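Long-range contact in fatty acid synthase 1, isoform A (Drosophila melanogaster, PDB 6FN6), which probably builds long-chain saturated fatty acids from acetyl-CoA and malonyl-CoA with NADPH, this chain being its modifying region of dehydratase, enoylreductase and ketoreductase: residues G509-K521 / L536-W550. Sequence-based numbering, arbitrary orientation.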
ATOM      1  N   GLY A 509     -65.865  12.447 -41.244  1.00 55.07           N
ATOM      2  CA  GLY A 509     -65.620  13.748 -40.656  1.00 50.08           C
ATOM      3  C   GLY A 509     -65.182  14.779 -41.675  1.00 50.82           C
ATOM      4  O   GLY A 509     -65.332  15.981 -41.452  1.00 50.74           O
ATOM      5  N   LYS A 510     -64.631  14.313 -42.793  1.00 67.72           N
ATOM      6  CA  LYS A 510     -64.196  15.210 -43.858  1.00 68.40           C
ATOM      7  C   LYS A 510     -65.353  16.067 -44.366  1.00 67.88           C
ATOM      8  O   LYS A 510     -65.141  17.123 -44.959  1.00 67.58           O
ATOM      9  CB  LYS A 510     -63.622  14.416 -45.037  1.00 69.44           C
ATOM     10  CG  LYS A 510     -64.597  13.386 -45.618  1.00 70.37           C
ATOM     11  CD  LYS A 510     -63.975  12.554 -46.734  1.00 70.11           C
ATOM     12  CE  LYS A 510     -65.019  11.661 -47.399  1.00 71.04           C
ATOM     13  NZ  LYS A 510     -64.756  11.444 -48.851  1.00 71.30           N
ATOM     14  N   LEU A 511     -66.576  15.602 -44.134  1.00 53.95           N
ATOM     15  CA  LEU A 511     -67.765  16.293 -44.620  1.00 54.29           C
ATOM     16  C   LEU A 511     -68.306  17.331 -43.633  1.00 47.41           C
ATOM     17  O   LEU A 511     -69.314  17.984 -43.911  1.00 46.72           O
ATOM     18  CB  LEU A 511     -68.858  15.272 -44.942  1.00 63.82           C
ATOM     19  CG  LEU A 511     -68.543  14.241 -46.033  1.00 71.71           C
ATOM     20  CD1 LEU A 511     -69.806  13.480 -46.421  1.00 75.70           C
ATOM     21  CD2 LEU A 511     -67.888  14.867 -47.263  1.00 73.98           C
ATOM     22  N   ALA A 512     -67.656  17.472 -42.481  1.00 47.30           N
ATOM     23  CA  ALA A 512     -68.157  18.363 -41.436  1.00 43.51           C
ATOM     24  C   ALA A 512     -67.498  19.741 -41.494  1.00 42.26           C
ATOM     25  O   ALA A 512     -66.342  19.871 -41.901  1.00 39.01           O
ATOM     26  CB  ALA A 512     -67.941  17.737 -40.061  1.00 41.57           C
ATOM     27  N   ARG A 513     -68.243  20.760 -41.073  1.00 42.16           N
ATOM     28  CA  ARG A 513     -67.738  22.131 -41.011  1.00 43.32           C
ATOM     29  C   ARG A 513     -68.154  22.782 -39.693  1.00 43.50           C
ATOM     30  O   ARG A 513     -69.344  22.946 -39.427  1.00 44.52           O
ATOM     31  CB  ARG A 513     -68.254  22.961 -42.189  1.00 41.32           C
ATOM     32  CG  ARG A 513     -67.944  22.387 -43.565  1.00 40.72           C
ATOM     33  CD  ARG A 513     -66.458  22.442 -43.888  1.00 42.17           C
ATOM     34  NE  ARG A 513     -66.175  21.942 -45.234  1.00 42.18           N
ATOM     35  CZ  ARG A 513     -65.930  20.670 -45.533  1.00 41.20           C
ATOM     36  NH1 ARG A 513     -65.940  19.741 -44.586  1.00 43.53           N
ATOM     37  NH2 ARG A 513     -65.683  20.320 -46.788  1.00 40.66           N
ATOM     38  N   LEU A 514     -67.173  23.170 -38.882  1.00 44.25           N
ATOM     39  CA  LEU A 514     -67.450  23.734 -37.561  1.00 43.35           C
ATOM     40  C   LEU A 514     -67.687  25.238 -37.615  1.00 43.01           C
ATOM     41  O   LEU A 514     -66.851  25.998 -38.103  1.00 40.72           O
ATOM     42  CB  LEU A 514     -66.296  23.434 -36.602  1.00 41.67           C
ATOM     43  CG  LEU A 514     -66.380  24.089 -35.220  1.00 42.03           C
ATOM     44  CD1 LEU A 514     -67.648  23.672 -34.490  1.00 43.82           C
ATOM     45  CD2 LEU A 514     -65.154  23.737 -34.404  1.00 41.00           C
ATOM     46  N   VAL A 515     -68.838  25.655 -37.096  1.00 49.94           N
ATOM     47  CA  VAL A 515     -69.182  27.068 -36.991  1.00 49.70           C
ATOM     48  C   VAL A 515     -69.285  27.433 -35.513  1.00 48.35           C
ATOM     49  O   VAL A 515     -70.306  27.189 -34.870  1.00 48.77           O
ATOM     50  CB  VAL A 515     -70.486  27.380 -37.748  1.00 48.86           C
ATOM     51  CG1 VAL A 515     -70.800  28.868 -37.700  1.00 49.36           C
ATOM     52  CG2 VAL A 515     -70.381  26.905 -39.190  1.00 48.99           C
ATOM     53  N   PHE A 516     -68.210  28.006 -34.982  1.00 44.71           N
ATOM     54  CA  PHE A 516     -68.105  28.293 -33.554  1.00 47.20           C
ATOM     55  C   PHE A 516     -68.290  29.786 -33.278  1.00 50.96           C
ATOM     56  O   PHE A 516     -67.516  30.613 -33.758  1.00 46.52           O
ATOM     57  CB  PHE A 516     -66.748  27.822 -33.022  1.00 42.57           C
ATOM     58  CG  PHE A 516     -66.682  27.729 -31.526  1.00 40.59           C
ATOM     59  CD1 PHE A 516     -66.409  28.846 -30.757  1.00 38.97           C
ATOM     60  CD2 PHE A 516     -66.870  26.514 -30.893  1.00 40.53           C
ATOM     61  CE1 PHE A 516     -66.343  28.756 -29.379  1.00 40.91           C
ATOM     62  CE2 PHE A 516     -66.802  26.417 -29.516  1.00 40.21           C
ATOM     63  CZ  PHE A 516     -66.537  27.538 -28.759  1.00 41.48           C
ATOM     64  N   VAL A 517     -69.311  30.125 -32.498  1.00 39.51           N
ATOM     65  CA  VAL A 517     -69.618  31.520 -32.200  1.00 46.49           C
ATOM     66  C   VAL A 517     -69.652  31.752 -30.693  1.00 45.62           C
ATOM     67  O   VAL A 517     -70.552  31.277 -30.003  1.00 43.29           O
ATOM     68  CB  VAL A 517     -70.957  31.936 -32.846  1.00 50.62           C
ATOM     69  CG1 VAL A 517     -71.257  33.397 -32.565  1.00 54.68           C
ATOM     70  CG2 VAL A 517     -70.939  31.666 -34.346  1.00 56.59           C
ATOM     71  N   GLN A 518     -68.675  32.501 -30.191  1.00 83.30           N
ATOM     72  CA  GLN A 518     -68.571  32.757 -28.758  1.00 94.60           C
ATOM     73  C   GLN A 518     -69.747  33.581 -28.251  1.00 99.92           C
ATOM     74  O   GLN A 518     -70.417  33.196 -27.293  1.00100.19           O
ATOM     75  CB  GLN A 518     -67.261  33.477 -28.432  1.00101.38           C
ATOM     76  CG  GLN A 518     -66.008  32.692 -28.775  1.00105.14           C
ATOM     77  CD  GLN A 518     -64.757  33.312 -28.180  1.00107.67           C
ATOM     78  OE1 GLN A 518     -64.813  34.374 -27.560  1.00108.14           O
ATOM     79  NE2 GLN A 518     -63.621  32.648 -28.364  1.00106.71           N
ATOM     80  N   ASP A 519     -69.997  34.714 -28.897  1.00 78.54           N
ATOM     81  CA  ASP A 519     -71.044  35.626 -28.454  1.00 85.50           C
ATOM     82  C   ASP A 519     -72.414  35.028 -28.763  1.00 91.70           C
ATOM     83  O   ASP A 519     -72.718  34.733 -29.920  1.00 96.03           O
ATOM     84  CB  ASP A 519     -70.895  36.988 -29.130  1.00 81.15           C
ATOM     85  CG  ASP A 519     -71.638  38.082 -28.394  1.00 80.46           C
ATOM     86  OD1 ASP A 519     -72.392  37.752 -27.455  1.00 80.25           O
ATOM     87  OD2 ASP A 519     -71.472  39.267 -28.753  1.00 79.09           O
ATOM     88  N   ALA A 520     -73.242  34.857 -27.737  1.00 83.55           N
ATOM     89  CA  ALA A 520     -74.543  34.224 -27.928  1.00 86.55           C
ATOM     90  C   ALA A 520     -75.530  35.155 -28.627  1.00 85.48           C
ATOM     91  O   ALA A 520     -76.545  34.704 -29.159  1.00 81.19           O
ATOM     92  CB  ALA A 520     -75.107  33.774 -26.588  1.00 91.34           C
ATOM     93  N   LYS A 521     -75.238  36.452 -28.622  1.00123.71           N
ATOM     94  CA  LYS A 521     -76.072  37.419 -29.328  1.00120.59           C
ATOM     95  C   LYS A 521     -75.462  37.680 -30.703  1.00116.70           C
ATOM     96  O   LYS A 521     -74.540  38.482 -30.849  1.00117.65           O
ATOM     97  CB  LYS A 521     -76.227  38.717 -28.530  1.00117.30           C
ATOM     98  CG  LYS A 521     -74.938  39.456 -28.262  1.00112.92           C
ATOM     99  CD  LYS A 521     -75.000  40.220 -26.953  1.00112.23           C
ATOM    100  CE  LYS A 521     -73.630  40.731 -26.544  1.00114.27           C
ATOM    101  NZ  LYS A 521     -73.675  41.457 -25.245  1.00117.24           N
ATOM    102  N   LEU A 536     -68.380  31.293 -44.909  1.00 44.00           N
ATOM    103  CA  LEU A 536     -68.609  29.878 -45.142  1.00 41.25           C
ATOM    104  C   LEU A 536     -68.356  29.530 -46.603  1.00 41.63           C
ATOM    105  O   LEU A 536     -68.255  28.357 -46.960  1.00 40.02           O
ATOM    106  CB  LEU A 536     -70.030  29.495 -44.736  1.00 40.71           C
ATOM    107  CG  LEU A 536     -70.386  29.754 -43.268  1.00 41.18           C
ATOM    108  CD1 LEU A 536     -71.829  29.376 -42.991  1.00 41.89           C
ATOM    109  CD2 LEU A 536     -69.449  29.013 -42.326  1.00 41.05           C
ATOM    110  N   GLU A 537     -68.232  30.554 -47.443  1.00 52.00           N
ATOM    111  CA  GLU A 537     -67.888  30.357 -48.847  1.00 54.23           C
ATOM    112  C   GLU A 537     -66.418  29.978 -49.007  1.00 49.30           C
ATOM    113  O   GLU A 537     -65.975  29.639 -50.104  1.00 52.78           O
ATOM    114  CB  GLU A 537     -68.193  31.619 -49.655  1.00 58.57           C
ATOM    115  CG  GLU A 537     -69.642  31.734 -50.095  1.00 60.84           C
ATOM    116  CD  GLU A 537     -69.925  33.041 -50.809  1.00 60.91           C
ATOM    117  OE1 GLU A 537     -71.113  33.346 -51.047  1.00 61.63           O
ATOM    118  OE2 GLU A 537     -68.958  33.767 -51.128  1.00 60.42           O
ATOM    119  N   LYS A 538     -65.669  30.038 -47.911  1.00 39.19           N
ATOM    120  CA  LYS A 538     -64.268  29.628 -47.907  1.00 37.95           C
ATOM    121  C   LYS A 538     -64.144  28.120 -47.719  1.00 37.93           C
ATOM    122  O   LYS A 538     -63.146  27.515 -48.111  1.00 37.75           O
ATOM    123  CB  LYS A 538     -63.512  30.351 -46.795  1.00 37.08           C
ATOM    124  CG  LYS A 538     -63.643  31.855 -46.849  1.00 37.21           C
ATOM    125  CD  LYS A 538     -62.719  32.517 -45.854  1.00 36.52           C
ATOM    126  CE  LYS A 538     -62.849  34.028 -45.883  1.00 37.81           C
ATOM    127  NZ  LYS A 538     -62.167  34.646 -44.713  1.00 39.15           N
ATOM    128  N   ASP A 539     -65.174  27.525 -47.127  1.00 40.61           N
ATOM    129  CA  ASP A 539     -65.240  26.083 -46.934  1.00 41.75           C
ATOM    130  C   ASP A 539     -64.134  25.602 -45.990  1.00 39.21           C
ATOM    131  O   ASP A 539     -63.541  24.539 -46.194  1.00 37.55           O
ATOM    132  CB  ASP A 539     -65.147  25.361 -48.281  1.00 43.70           C
ATOM    133  CG  ASP A 539     -65.700  23.950 -48.224  1.00 45.72           C
ATOM    134  OD1 ASP A 539     -66.648  23.712 -47.445  1.00 46.41           O
ATOM    135  OD2 ASP A 539     -65.187  23.079 -48.959  1.00 45.24           O
ATOM    136  N   LEU A 540     -63.865  26.397 -44.957  1.00 39.64           N
ATOM    137  CA  LEU A 540     -62.935  26.010 -43.901  1.00 36.23           C
ATOM    138  C   LEU A 540     -63.657  25.124 -42.894  1.00 38.79           C
ATOM    139  O   LEU A 540     -64.818  25.372 -42.571  1.00 38.05           O
ATOM    140  CB  LEU A 540     -62.361  27.243 -43.204  1.00 36.06           C
ATOM    141  CG  LEU A 540     -61.685  28.292 -44.092  1.00 35.96           C
ATOM    142  CD1 LEU A 540     -61.213  29.463 -43.247  1.00 35.92           C
ATOM    143  CD2 LEU A 540     -60.522  27.692 -44.877  1.00 35.14           C
ATOM    144  N   ILE A 541     -62.981  24.095 -42.391  1.00 42.85           N
ATOM    145  CA  ILE A 541     -63.625  23.176 -41.461  1.00 43.21           C
ATOM    146  C   ILE A 541     -63.758  23.829 -40.090  1.00 44.20           C
ATOM    147  O   ILE A 541     -64.649  23.479 -39.315  1.00 47.72           O
ATOM    148  CB  ILE A 541     -62.870  21.833 -41.366  1.00 41.71           C
ATOM    149  CG1 ILE A 541     -61.466  22.011 -40.783  1.00 39.69           C
ATOM    150  CG2 ILE A 541     -62.776  21.183 -42.738  1.00 45.64           C
ATOM    151  CD1 ILE A 541     -60.865  20.710 -40.289  1.00 39.40           C
ATOM    152  N   SER A 542     -62.876  24.781 -39.796  1.00 39.60           N
ATOM    153  CA  SER A 542     -62.907  25.487 -38.520  1.00 37.52           C
ATOM    154  C   SER A 542     -63.199  26.976 -38.702  1.00 36.96           C
ATOM    155  O   SER A 542     -62.432  27.694 -39.342  1.00 35.74           O
ATOM    156  CB  SER A 542     -61.579  25.303 -37.786  1.00 36.01           C
ATOM    157  OG  SER A 542     -61.589  25.996 -36.550  1.00 37.85           O
ATOM    158  N   ASN A 543     -64.308  27.427 -38.121  1.00 35.12           N
ATOM    159  CA  ASN A 543     -64.724  28.825 -38.205  1.00 35.46           C
ATOM    160  C   ASN A 543     -65.098  29.361 -36.827  1.00 35.67           C
ATOM    161  O   ASN A 543     -66.108  28.963 -36.251  1.00 36.32           O
ATOM    162  CB  ASN A 543     -65.912  28.977 -39.159  1.00 36.35           C
ATOM    163  CG  ASN A 543     -65.617  28.444 -40.543  1.00 36.35           C
ATOM    164  OD1 ASN A 543     -65.120  29.168 -41.407  1.00 36.22           O
ATOM    165  ND2 ASN A 543     -65.921  27.168 -40.762  1.00 38.88           N
ATOM    166  N   VAL A 544     -64.272  30.258 -36.300  1.00 37.62           N
ATOM    167  CA  VAL A 544     -64.467  30.787 -34.956  1.00 38.38           C
ATOM    168  C   VAL A 544     -64.759  32.282 -35.009  1.00 38.37           C
ATOM    169  O   VAL A 544     -63.976  33.054 -35.562  1.00 37.52           O
ATOM    170  CB  VAL A 544     -63.242  30.506 -34.070  1.00 38.90           C
ATOM    171  CG1 VAL A 544     -63.503  30.962 -32.639  1.00 36.84           C
ATOM    172  CG2 VAL A 544     -62.875  29.028 -34.115  1.00 38.43           C
ATOM    173  N   LEU A 545     -65.889  32.689 -34.437  1.00 46.13           N
ATOM    174  CA  LEU A 545     -66.253  34.101 -34.384  1.00 47.09           C
ATOM    175  C   LEU A 545     -65.981  34.679 -33.000  1.00 50.21           C
ATOM    176  O   LEU A 545     -66.609  34.284 -32.018  1.00 49.61           O
ATOM    177  CB  LEU A 545     -67.728  34.290 -34.754  1.00 48.00           C
ATOM    178  CG  LEU A 545     -68.228  35.733 -34.898  1.00 46.56           C
ATOM    179  CD1 LEU A 545     -67.440  36.496 -35.949  1.00 46.61           C
ATOM    180  CD2 LEU A 545     -69.706  35.752 -35.243  1.00 47.26           C
ATOM    181  N   LYS A 546     -65.029  35.605 -32.930  1.00 50.90           N
ATOM    182  CA  LYS A 546     -64.657  36.237 -31.670  1.00 56.48           C
ATOM    183  C   LYS A 546     -64.565  37.753 -31.839  1.00 58.78           C
ATOM    184  O   LYS A 546     -63.666  38.257 -32.513  1.00 57.44           O
ATOM    185  CB  LYS A 546     -63.334  35.672 -31.150  1.00 60.31           C
ATOM    186  CG  LYS A 546     -62.974  36.147 -29.753  1.00 62.80           C
ATOM    187  CD  LYS A 546     -61.671  35.533 -29.270  1.00 62.49           C
ATOM    188  CE  LYS A 546     -61.271  36.080 -27.907  1.00 63.38           C
ATOM    189  NZ  LYS A 546     -59.922  35.611 -27.485  1.00 64.24           N
ATOM    190  N   ASN A 547     -65.504  38.471 -31.231  1.00 63.93           N
ATOM    191  CA  ASN A 547     -65.578  39.925 -31.352  1.00 67.32           C
ATOM    192  C   ASN A 547     -65.664  40.367 -32.809  1.00 66.79           C
ATOM    193  O   ASN A 547     -64.822  41.128 -33.287  1.00 64.51           O
ATOM    194  CB  ASN A 547     -64.363  40.586 -30.689  1.00 71.33           C
ATOM    195  CG  ASN A 547     -64.392  40.484 -29.175  1.00 74.78           C
ATOM    196  OD1 ASN A 547     -65.136  41.202 -28.507  1.00 77.10           O
ATOM    197  ND2 ASN A 547     -63.569  39.599 -28.625  1.00 74.38           N
ATOM    198  N   GLY A 548     -66.687  39.888 -33.508  1.00 63.29           N
ATOM    199  CA  GLY A 548     -66.988  40.369 -34.844  1.00 63.42           C
ATOM    200  C   GLY A 548     -66.060  39.869 -35.933  1.00 60.27           C
ATOM    201  O   GLY A 548     -66.287  40.143 -37.113  1.00 63.01           O
ATOM    202  N   ALA A 549     -65.021  39.132 -35.549  1.00 52.00           N
ATOM    203  CA  ALA A 549     -64.028  38.663 -36.509  1.00 49.06           C
ATOM    204  C   ALA A 549     -63.980  37.142 -36.580  1.00 47.61           C
ATOM    205  O   ALA A 549     -63.895  36.460 -35.558  1.00 45.64           O
ATOM    206  CB  ALA A 549     -62.654  39.209 -36.153  1.00 48.96           C
ATOM    207  N   TRP A 550     -64.042  36.621 -37.802  1.00 52.73           N
ATOM    208  CA  TRP A 550     -63.872  35.196 -38.036  1.00 50.07           C
ATOM    209  C   TRP A 550     -62.399  34.834 -37.945  1.00 50.55           C
ATOM    210  O   TRP A 550     -61.534  35.624 -38.324  1.00 49.78           O
ATOM    211  CB  TRP A 550     -64.432  34.801 -39.401  1.00 52.53           C
ATOM    212  CG  TRP A 550     -65.926  34.855 -39.471  1.00 51.47           C
ATOM    213  CD1 TRP A 550     -66.683  35.781 -40.125  1.00 49.96           C
ATOM    214  CD2 TRP A 550     -66.846  33.937 -38.865  1.00 47.37           C
ATOM    215  NE1 TRP A 550     -68.017  35.498 -39.964  1.00 49.34           N
ATOM    216  CE2 TRP A 550     -68.144  34.370 -39.197  1.00 47.30           C
ATOM    217  CE3 TRP A 550     -66.698  32.790 -38.079  1.00 46.26           C
ATOM    218  CZ2 TRP A 550     -69.287  33.701 -38.767  1.00 46.62           C
ATOM    219  CZ3 TRP A 550     -67.834  32.125 -37.655  1.00 45.40           C
ATOM    220  CH2 TRP A 550     -69.112  32.583 -37.999  1.00 45.07           C
TER
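R513, near the start of strand 512-517, meets D539 in the turn that leads into the parallel strand 542-546. R513 NE forms a salt bridge with D539 OD1 at 2.9 Å, in the guanidinium plane but from above the carboxylate, the two planes being 44° apart. The arginine chain bends at chi2 (-69°), and NH1 donates to the carbonyls of K510 and A512, two hydrogen bonds that hold the guanidinium's rotation; I541 CG2 lies over one of its faces. D539 OD1 is shared with R452 in a second salt bridge. N543 ND2 donates to L514 O at 3.1 Å, an atom that N543 N also meets in a weak bond, and to L540 O, just before strand 542-546. The strands belong to a beta-alpha-beta unit with helix 530-536 as the crossover, within the Rossmann-type pseudo-ketoreductase domain. Backbone hydrogen bonds L514 N to I541 O, F516 N to N543 O and L545 N to F516 O join them. On the face towards that helix packing is close: V515 CG2 touches L536 CD2 at 3.9 Å, V517 CG1 touches L545 CD2, and the W550 ring, with L545 CD1 over one face, presents CH2 to both valines. Contact thins at the partly exposed C-terminal end, where Q518 N reaches L545 O at 3.3 Å and the poorly ordered Q518 amide lies across K546's extended aliphatic chain.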